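PDB 3OQQ: putative lipoprotein, which is of unknown function but is probably a secreted, lipid-attached protein of Bacteroides ovatus that binds calcium ions. Local coordinates for residues 206-211 and 303-308; 156-161 and 174-179; 231-236 and 260-265. One frame throughout, in Å; residues are numbered along the deposited sequence. Where two conformers were deposited one is given.

Contact 1 of 3, residues 206-211 and 303-308; sequences DRITAS and VRLIGK
Asp206 and Arg207 both face Ile306 across two antiparallel strands, and Ile306 O takes both of their backbone N-H groups. The bond from Asp206 N is the shorter at 2.7 Å, nearly along the C=O axis, while Arg207 N reaches the same oxygen at 3.2 Å, lying in the plane of the carbonyl where a lone pair points. The extra residue turns Asp206 toward the partner strand, where its CB lies 3.4 Å from Ile306 O. CG stands anti to the backbone N (chi1 179°). From the carboxylate, OD2 accepts from a water that also donates to Gly307 O, and OD1 takes a weak hydrogen bond, part of a salt bridge, from Arg207 NE, while Arg207 NH1 bonds to Leu229 O. Lys308 NZ comes no nearer to OD1 than 4.5 Å and bonds weakly to Val205 O instead. Ile306 CD1 touches Arg207 CB at 3.7 Å and also lies over one face of the Arg304 guanidinium, displaced toward its rim.

Beyond the bulge the pairing is regular. Thr209 and Arg304 form a hydrogen-bonded pair whose CB atoms are 3.9 Å apart. A water joins Thr209 OG1 to Arg304 NH1, in the plane of the guanidinium, while Leu229 N bonds to the same hydroxyl oxygen and Glu175 pairs with Arg304 NH2. On the other face, Ile208 and Leu305 lie side by side, CG1 against CD2 at 3.7 Å, and both rest on Val259 of strand 253-263. Two residues opposite one, with both N-H groups on a single carbonyl, make this a classic beta bulge in an antiparallel sheet.

Contact 2 of 3, residues 156-161 and 174-179; sequences LKVTEC and EELLLT
Lys157 O receives the shortest polar bond between these strands, 2.8 Å from Leu177 N and close to straight, with 171° at the hydrogen. The return bond from Lys157 N to Leu177 O completes the pair, and Thr159 and Glu175 exchange a second such set. Glu175 O also lies 3.3 Å from Val158 CA in a CA-H...O contact, as well as accepting from Thr159 N.

Leu156, Val158, Leu176 and Leu178 bring their apolar side chains together on one face. In the conformer given, Leu156 crosses Leu178 obliquely, its CG 3.6 Å from Leu178 CD1, and its CD2 reaches diagonally across the strands to Leu176 CD2 at 4.0 Å. Leu176 CG stands anti to the backbone N (chi1 -174°), and the CD1 it carries meets Val158 CG2 at 3.9 Å. The two strands form an antiparallel beta hairpin, 150-161 with 173-184, and helix 314-328 covers this leucine and valine face: Ile327 touches Val158 and Leu326 touches Leu176.

Glu174 shares that face, with its CB 3.8 Å from Thr159 O. Its chain is bent at chi2 (66°), and OE2 is held by a salt bridge to Arg316 and a hydrogen bond from His162, partners that would be expected to stabilise its negative charge. On the other face the Glu175 chain stretches out past CG, and Cys161 SG lies 4.0 Å from Glu175 OE2. That carboxylate oxygen has its salt bridge with Arg304 of strand 298-307, while Lys157 NZ pairs with Asp155 on its own strand.

Contact 3 of 3, residues 231-236 and 260-265; sequences TKNIVK and DKAQAE
Asn233 and Lys261 meet at the open end of an antiparallel beta hairpin made by strands 234-242 and 253-263, the first of which is outermost in its six-stranded sheet. A single direct hydrogen bond crosses the contact, from Lys261 N to Asn233 O at 3.0 Å. The same carbonyl oxygen takes a CA-H...O contact from Asp260 CA; Asp260 and Ile234 form a non-hydrogen-bonded antiparallel pair.

Water carries the other polar links. Lys261 CG sits between the backbone N and the carbonyl carbon (chi1 73°), and from there the extended chain runs past Asn233, crossing its side chain at about a right angle. Two waters accept from NZ. One donates to Thr231 O; the other lies within bonding distance of Lys232 O, where it probably donates. Val205 O bonds to the ammonium directly. One backbone oxygen and two waters thus take bonds from the ammonium of a largely buried side chain.

The van der Waals contacts are few. Ile234 CG1 lies against the Asp260 carboxylate, 3.6 Å from CG, with Ile234 CD1 near OD2. Farther along, Ala262 CB lies against the Asn233 side chain, 3.9 Å from ND2.

Within 260-265 the Asp260 carboxylate organises the turn of the chain. OD1 accepts from Ala262 N at 3.1 Å on its anti side, the donor tilted out of the carboxylate plane, which makes an Asx turn, and OD2 accepts from Gln263 NE2. An alanine at Asp260 would probably leave Ala262 N and the Gln263 amide without these acceptors and open a gap beside Ile234 CG1. The Gln263 NE2 to Asp260 OD2 bond, 2.9 Å long, arrives from above the carboxylate plane, 43° out of it.

Contacts 1 and 2 are consecutive parts of one antiparallel sheet, their centres 9 Å apart, because strand 298-307 lies beside strand 173-184. The 2.8 Å salt bridge from Arg304 NH2 to Glu175 OE2 joins them, and Gly307 N probably bonds to Glu174 O. Contact 3 belongs to a second sheet that packs on contact 1, with centres 10 Å apart: Ile208 CG2 touches Val235 CG2 at 3.8 Å, and Ile208 CD1 rests near Lys232 O. Contacts 2 and 3 do not touch, their nearest atoms being about 10 Å apart. Contact 2 is also distant from metal, with the Cys161 side chain about 14 Å from a bound calcium ion.

Contact 1 of 3, residues 206-211 and 303-308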
loop_
_atom_site.group_PDB
_atom_site.type_symbol
_atom_site.label_atom_id
_atom_site.label_comp_id
_atom_site.label_asym_id
_atom_site.label_seq_id
_atom_site.Cartn_x
_atom_site.Cartn_y
_atom_site.Cartn_z
ATOM N N ASP A 206 -3.612 -5.971 -19.739
ATOM C CA ASP A 206 -4.625 -6.072 -20.794
ATOM C C ASP A 206 -5.752 -5.083 -20.522
ATOM O O ASP A 206 -6.008 -4.223 -21.359
ATOM C CB ASP A 206 -5.160 -7.529 -20.862
ATOM C CG ASP A 206 -6.251 -7.833 -21.884
ATOM O OD1 ASP A 206 -6.595 -6.936 -22.682
ATOM O OD2 ASP A 206 -6.770 -8.963 -21.872
ATOM N N ARG A 207 -6.405 -5.206 -19.351
ATOM C CA ARG A 207 -7.556 -4.397 -18.948
ATOM C C ARG A 207 -7.337 -3.669 -17.671
ATOM O O ARG A 207 -6.665 -4.165 -16.754
ATOM C CB ARG A 207 -8.836 -5.265 -18.748
ATOM C CG ARG A 207 -9.226 -6.219 -19.873
ATOM C CD ARG A 207 -9.641 -5.455 -21.097
ATOM N NE ARG A 207 -9.896 -6.309 -22.253
ATOM C CZ ARG A 207 -11.079 -6.425 -22.848
ATOM N NH1 ARG A 207 -12.132 -5.761 -22.386
ATOM N NH2 ARG A 207 -11.219 -7.210 -23.909
ATOM N N ILE A 208 -8.014 -2.517 -17.566
ATOM C CA ILE A 208 -8.056 -1.697 -16.357
ATOM C C ILE A 208 -9.514 -1.538 -15.926
ATOM O O ILE A 208 -10.353 -1.147 -16.746
ATOM C CB ILE A 208 -7.422 -0.294 -16.604
ATOM C CG1 ILE A 208 -5.927 -0.368 -16.971
ATOM C CG2 ILE A 208 -7.677 0.676 -15.429
ATOM C CD1 ILE A 208 -5.401 0.866 -17.632
ATOM N N THR A 209 -9.798 -1.760 -14.633
ATOM C CA THR A 209 -11.088 -1.429 -14.037
ATOM C C THR A 209 -10.755 -0.392 -12.984
ATOM O O THR A 209 -9.881 -0.641 -12.165
ATOM C CB THR A 209 -11.854 -2.645 -13.538
ATOM O OG1 THR A 209 -12.307 -3.377 -14.674
ATOM C CG2 THR A 209 -13.063 -2.263 -12.665
ATOM N N ALA A 210 -11.366 0.803 -13.055
ATOM C CA ALA A 210 -11.057 1.848 -12.076
ATOM C C ALA A 210 -12.346 2.371 -11.479
ATOM O O ALA A 210 -13.277 2.657 -12.228
ATOM C CB ALA A 210 -10.256 2.968 -12.728
ATOM N N SER A 211 -12.404 2.467 -10.133
ATOM C CA SER A 211 -13.578 2.929 -9.377
ATOM C C SER A 211 -13.240 3.931 -8.304
ATOM O O SER A 211 -12.192 3.848 -7.649
ATOM C CB SER A 211 -14.286 1.753 -8.693
ATOM O OG SER A 211 -14.455 0.625 -9.536
ATOM N N VAL A 303 -8.503 -0.094 -8.112
ATOM C CA VAL A 303 -7.964 -0.412 -9.437
ATOM C C VAL A 303 -7.738 -1.900 -9.568
ATOM O O VAL A 303 -7.037 -2.511 -8.762
ATOM C CB VAL A 303 -6.650 0.358 -9.741
ATOM C CG1 VAL A 303 -6.158 0.063 -11.169
ATOM C CG2 VAL A 303 -6.813 1.867 -9.535
ATOM N N ARG A 304 -8.348 -2.479 -10.592
ATOM C CA ARG A 304 -8.144 -3.867 -10.965
ATOM C C ARG A 304 -7.392 -3.875 -12.290
ATOM O O ARG A 304 -7.860 -3.284 -13.271
ATOM C CB ARG A 304 -9.489 -4.598 -11.067
ATOM C CG ARG A 304 -9.363 -6.092 -11.318
ATOM C CD ARG A 304 -10.733 -6.691 -11.461
ATOM N NE ARG A 304 -10.695 -8.085 -11.900
ATOM C CZ ARG A 304 -11.578 -8.620 -12.733
ATOM N NH1 ARG A 304 -12.552 -7.879 -13.244
ATOM N NH2 ARG A 304 -11.489 -9.900 -13.073
ATOM N N LEU A 305 -6.198 -4.467 -12.307
ATOM C CA LEU A 305 -5.402 -4.579 -13.537
ATOM C C LEU A 305 -5.331 -6.045 -13.919
ATOM O O LEU A 305 -4.853 -6.847 -13.118
ATOM C CB LEU A 305 -3.992 -3.990 -13.380
ATOM C CG LEU A 305 -3.893 -2.573 -12.825
ATOM C CD1 LEU A 305 -2.506 -2.280 -12.435
ATOM C CD2 LEU A 305 -4.351 -1.531 -13.831
ATOM N N ILE A 306 -5.862 -6.401 -15.104
ATOM C CA ILE A 306 -5.916 -7.787 -15.575
ATOM C C ILE A 306 -4.770 -7.980 -16.547
ATOM O O ILE A 306 -4.663 -7.254 -17.560
ATOM C CB ILE A 306 -7.309 -8.153 -16.174
ATOM C CG1 ILE A 306 -8.429 -7.922 -15.132
ATOM C CG2 ILE A 306 -7.364 -9.615 -16.655
ATOM C CD1 ILE A 306 -9.342 -6.728 -15.441
ATOM N N GLY A 307 -3.897 -8.926 -16.204
ATOM C CA GLY A 307 -2.726 -9.234 -17.011
ATOM C C GLY A 307 -3.052 -9.837 -18.363
ATOM O O GLY A 307 -4.070 -10.518 -18.511
ATOM N N LYS A 308 -2.183 -9.578 -19.362
ATOM C CA LYS A 308 -2.293 -10.103 -20.722
ATOM C C LYS A 308 -2.259 -11.622 -20.686
ATOM O O LYS A 308 -1.458 -12.224 -19.960
ATOM C CB LYS A 308 -1.139 -9.598 -21.616
ATOM C CG LYS A 308 -1.310 -8.209 -22.181
ATOM C CD LYS A 308 -1.738 -8.231 -23.637
ATOM C CE LYS A 308 -1.520 -6.897 -24.313
ATOM N NZ LYS A 308 -2.383 -5.819 -23.751
HETATM O O HOH W 1 -6.341 -10.823 -20.097
HETATM O O HOH W 2 -13.692 -5.450 -13.442
#

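Contact 2 of 3, residues 156-161 and 174-179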
loop_
_atom_site.group_PDB
_atom_site.type_symbol
_atom_site.label_atom_id
_atom_site.label_comp_id
_atom_site.label_asym_id
_atom_site.label_seq_id
_atom_site.Cartn_x
_atom_site.Cartn_y
_atom_site.Cartn_z
ATOM N N LEU A 156 -2.901 -4.047 -1.467
ATOM C CA LEU A 156 -2.509 -4.675 -2.729
ATOM C C LEU A 156 -2.678 -6.187 -2.628
ATOM O O LEU A 156 -2.227 -6.787 -1.659
ATOM C CB LEU A 156 -1.049 -4.326 -3.086
ATOM C CG LEU A 156 -0.817 -2.998 -3.779
ATOM C CD1 LEU A 156 0.587 -2.467 -3.506
ATOM C CD2 LEU A 156 -1.051 -3.122 -5.276
ATOM N N LYS A 157 -3.345 -6.793 -3.637
ATOM C CA LYS A 157 -3.579 -8.226 -3.787
ATOM C C LYS A 157 -3.202 -8.610 -5.208
ATOM O O LYS A 157 -3.715 -8.021 -6.158
ATOM C CB LYS A 157 -5.041 -8.620 -3.495
ATOM C CG LYS A 157 -5.343 -9.050 -2.084
ATOM C CD LYS A 157 -6.841 -9.323 -1.890
ATOM C CE LYS A 157 -7.609 -8.140 -1.319
ATOM N NZ LYS A 157 -7.213 -7.798 0.082
ATOM N N VAL A 158 -2.285 -9.558 -5.352
ATOM C CA VAL A 158 -1.860 -10.071 -6.646
ATOM C C VAL A 158 -2.318 -11.528 -6.682
ATOM O O VAL A 158 -1.842 -12.346 -5.900
ATOM C CB VAL A 158 -0.345 -9.887 -6.898
ATOM C CG1 VAL A 158 0.114 -10.686 -8.123
ATOM C CG2 VAL A 158 -0.011 -8.414 -7.074
ATOM N N THR A 159 -3.277 -11.830 -7.550
ATOM C CA THR A 159 -3.860 -13.161 -7.700
ATOM C C THR A 159 -3.268 -13.839 -8.922
ATOM O O THR A 159 -3.152 -13.213 -9.983
ATOM C CB THR A 159 -5.372 -13.006 -7.846
ATOM O OG1 THR A 159 -5.863 -12.222 -6.763
ATOM C CG2 THR A 159 -6.114 -14.343 -7.952
ATOM N N GLU A 160 -2.894 -15.114 -8.772
ATOM C CA GLU A 160 -2.383 -15.898 -9.880
ATOM C C GLU A 160 -3.550 -16.704 -10.447
ATOM O O GLU A 160 -3.881 -17.765 -9.911
ATOM C CB GLU A 160 -1.202 -16.764 -9.431
ATOM C CG GLU A 160 -0.008 -15.917 -9.023
ATOM C CD GLU A 160 1.222 -16.667 -8.564
ATOM O OE1 GLU A 160 1.276 -17.903 -8.732
ATOM O OE2 GLU A 160 2.168 -16.008 -8.089
ATOM N N CYS A 161 -4.243 -16.143 -11.462
ATOM C CA CYS A 161 -5.397 -16.785 -12.118
ATOM C C CYS A 161 -4.886 -17.891 -13.057
ATOM O O CYS A 161 -4.911 -17.766 -14.291
ATOM C CB CYS A 161 -6.272 -15.774 -12.854
ATOM S SG CYS A 161 -6.958 -14.470 -11.804
ATOM N N GLU A 174 -2.425 -13.078 -14.408
ATOM C CA GLU A 174 -2.333 -12.467 -13.085
ATOM C C GLU A 174 -3.286 -11.316 -13.050
ATOM O O GLU A 174 -3.593 -10.710 -14.085
ATOM C CB GLU A 174 -0.914 -11.960 -12.770
ATOM C CG GLU A 174 0.177 -12.998 -12.701
ATOM C CD GLU A 174 0.493 -13.692 -14.008
ATOM O OE1 GLU A 174 0.816 -12.999 -15.000
ATOM O OE2 GLU A 174 0.391 -14.939 -14.044
ATOM N N GLU A 175 -3.742 -11.009 -11.860
ATOM C CA GLU A 175 -4.600 -9.880 -11.571
ATOM C C GLU A 175 -4.008 -9.148 -10.426
ATOM O O GLU A 175 -3.365 -9.750 -9.573
ATOM C CB GLU A 175 -6.010 -10.334 -11.222
ATOM C CG GLU A 175 -6.950 -10.340 -12.401
ATOM C CD GLU A 175 -8.385 -10.554 -11.983
ATOM O OE1 GLU A 175 -8.794 -9.996 -10.933
ATOM O OE2 GLU A 175 -9.105 -11.269 -12.718
ATOM N N LEU A 176 -4.217 -7.859 -10.411
ATOM C CA LEU A 176 -3.783 -6.967 -9.357
ATOM C C LEU A 176 -4.994 -6.190 -8.919
ATOM O O LEU A 176 -5.704 -5.646 -9.765
ATOM C CB LEU A 176 -2.672 -6.030 -9.875
ATOM C CG LEU A 176 -2.019 -5.125 -8.852
ATOM C CD1 LEU A 176 -0.570 -5.101 -9.060
ATOM C CD2 LEU A 176 -2.570 -3.698 -8.914
ATOM N N LEU A 177 -5.271 -6.199 -7.621
ATOM C CA LEU A 177 -6.322 -5.390 -7.035
ATOM C C LEU A 177 -5.671 -4.434 -6.030
ATOM O O LEU A 177 -5.079 -4.886 -5.031
ATOM C CB LEU A 177 -7.432 -6.235 -6.374
ATOM C CG LEU A 177 -8.653 -5.466 -5.842
ATOM C CD1 LEU A 177 -9.492 -4.923 -7.004
ATOM C CD2 LEU A 177 -9.530 -6.384 -4.981
ATOM N N LEU A 178 -5.759 -3.118 -6.317
ATOM C CA LEU A 178 -5.252 -2.066 -5.449
ATOM C C LEU A 178 -6.364 -1.173 -4.928
ATOM O O LEU A 178 -7.165 -0.667 -5.709
ATOM C CB LEU A 178 -4.216 -1.184 -6.175
ATOM C CG LEU A 178 -3.829 0.154 -5.481
ATOM C CD1 LEU A 178 -2.871 -0.057 -4.340
ATOM C CD2 LEU A 178 -3.247 1.133 -6.447
ATOM N N THR A 179 -6.361 -0.914 -3.610
ATOM C CA THR A 179 -7.237 0.092 -3.044
ATOM C C THR A 179 -6.351 1.121 -2.427
ATOM O O THR A 179 -5.277 0.788 -1.921
ATOM C CB THR A 179 -8.316 -0.425 -2.078
ATOM O OG1 THR A 179 -7.741 -1.094 -0.962
ATOM C CG2 THR A 179 -9.381 -1.255 -2.767
#

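Contact 3 of 3, residues 231-236 and 260-265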
loop_
_atom_site.group_PDB
_atom_site.type_symbol
_atom_site.label_atom_id
_atom_site.label_comp_id
_atom_site.label_asym_id
_atom_site.label_seq_id
_atom_site.Cartn_x
_atom_site.Cartn_y
_atom_site.Cartn_z
ATOM N N THR A 231 -9.536 -1.201 -22.316
ATOM C CA THR A 231 -8.319 -1.531 -23.068
ATOM C C THR A 231 -7.485 -0.280 -23.311
ATOM O O THR A 231 -6.439 -0.364 -23.951
ATOM C CB THR A 231 -8.672 -2.191 -24.415
ATOM O OG1 THR A 231 -9.538 -1.317 -25.160
ATOM C CG2 THR A 231 -9.272 -3.576 -24.245
ATOM N N LYS A 232 -7.960 0.877 -22.829
ATOM C CA LYS A 232 -7.289 2.178 -22.962
ATOM C C LYS A 232 -5.944 2.209 -22.223
ATOM O O LYS A 232 -5.805 1.566 -21.173
ATOM C CB LYS A 232 -8.169 3.304 -22.374
ATOM C CG LYS A 232 -9.456 3.603 -23.140
ATOM C CD LYS A 232 -10.311 4.552 -22.311
ATOM C CE LYS A 232 -11.659 4.816 -22.925
ATOM N NZ LYS A 232 -12.451 5.762 -22.093
ATOM N N ASN A 233 -5.001 3.025 -22.732
ATOM C CA ASN A 233 -3.716 3.312 -22.084
ATOM C C ASN A 233 -3.956 4.151 -20.820
ATOM O O ASN A 233 -3.360 3.909 -19.768
ATOM C CB ASN A 233 -2.798 4.061 -23.056
ATOM C CG ASN A 233 -2.191 3.170 -24.119
ATOM O OD1 ASN A 233 -2.435 1.959 -24.165
ATOM N ND2 ASN A 233 -1.332 3.741 -24.955
ATOM N N ILE A 234 -4.872 5.125 -20.934
ATOM C CA ILE A 234 -5.254 6.005 -19.840
ATOM C C ILE A 234 -6.753 5.867 -19.599
ATOM O O ILE A 234 -7.568 6.110 -20.485
ATOM C CB ILE A 234 -4.852 7.492 -20.103
ATOM C CG1 ILE A 234 -3.330 7.641 -20.390
ATOM C CG2 ILE A 234 -5.296 8.384 -18.926
ATOM C CD1 ILE A 234 -2.954 8.937 -21.180
ATOM N N VAL A 235 -7.096 5.487 -18.386
ATOM C CA VAL A 235 -8.451 5.357 -17.896
ATOM C C VAL A 235 -8.594 6.450 -16.860
ATOM O O VAL A 235 -7.817 6.504 -15.914
ATOM C CB VAL A 235 -8.698 3.919 -17.321
ATOM C CG1 VAL A 235 -10.056 3.811 -16.643
ATOM C CG2 VAL A 235 -8.567 2.872 -18.417
ATOM N N LYS A 236 -9.529 7.366 -17.083
ATOM C CA LYS A 236 -9.809 8.448 -16.150
ATOM C C LYS A 236 -11.262 8.321 -15.711
ATOM O O LYS A 236 -12.136 8.297 -16.569
ATOM C CB LYS A 236 -9.521 9.809 -16.809
ATOM C CG LYS A 236 -9.758 11.027 -15.915
ATOM C CD LYS A 236 -9.081 12.252 -16.509
ATOM C CE LYS A 236 -9.934 13.487 -16.435
ATOM N NZ LYS A 236 -10.993 13.507 -17.484
ATOM N N ASP A 260 -2.744 5.210 -15.704
ATOM C CA ASP A 260 -1.945 5.308 -16.930
ATOM C C ASP A 260 -0.985 4.121 -16.971
ATOM O O ASP A 260 0.031 4.136 -16.272
ATOM C CB ASP A 260 -1.198 6.659 -16.998
ATOM C CG ASP A 260 -0.468 6.960 -18.311
ATOM O OD1 ASP A 260 -0.248 6.025 -19.099
ATOM O OD2 ASP A 260 -0.076 8.127 -18.518
ATOM N N LYS A 261 -1.313 3.087 -17.791
ATOM C CA LYS A 261 -0.491 1.887 -17.852
ATOM C C LYS A 261 0.685 2.063 -18.813
ATOM O O LYS A 261 1.560 1.216 -18.837
ATOM C CB LYS A 261 -1.350 0.664 -18.272
ATOM C CG LYS A 261 -1.769 0.630 -19.782
ATOM C CD LYS A 261 -2.464 -0.672 -20.089
ATOM C CE LYS A 261 -2.926 -0.795 -21.523
ATOM N NZ LYS A 261 -3.883 -1.935 -21.666
ATOM N N ALA A 262 0.722 3.160 -19.578
ATOM C CA ALA A 262 1.684 3.349 -20.659
ATOM C C ALA A 262 2.959 4.162 -20.312
ATOM O O ALA A 262 3.762 4.432 -21.204
ATOM C CB ALA A 262 0.972 3.968 -21.858
ATOM N N GLN A 263 3.196 4.473 -19.060
ATOM C CA GLN A 263 4.407 5.208 -18.679
ATOM C C GLN A 263 5.616 4.272 -18.664
ATOM O O GLN A 263 5.446 3.097 -18.378
ATOM C CB GLN A 263 4.223 5.891 -17.317
ATOM C CG GLN A 263 3.237 7.073 -17.366
ATOM C CD GLN A 263 3.630 8.177 -18.327
ATOM O OE1 GLN A 263 4.767 8.669 -18.329
ATOM N NE2 GLN A 263 2.704 8.566 -19.200
ATOM N N ALA A 264 6.820 4.780 -18.960
ATOM C CA ALA A 264 8.049 3.975 -18.983
ATOM C C ALA A 264 8.327 3.216 -17.661
ATOM O O ALA A 264 8.700 2.042 -17.706
ATOM C CB ALA A 264 9.236 4.859 -19.310
ATOM N N GLU A 265 8.120 3.867 -16.507
ATOM C CA GLU A 265 8.402 3.324 -15.160
ATOM C C GLU A 265 7.369 2.292 -14.683
ATOM O O GLU A 265 7.599 1.610 -13.682
ATOM C CB GLU A 265 8.490 4.469 -14.127
ATOM C CG GLU A 265 7.218 5.306 -14.016
ATOM C CD GLU A 265 7.150 6.538 -14.890
ATOM O OE1 GLU A 265 7.598 6.485 -16.060
ATOM O OE2 GLU A 265 6.649 7.570 -14.393
HETATM O O HOH W 3 -4.400 -2.416 -24.332
HETATM O O HOH W 4 -6.145 -1.002 -20.350
#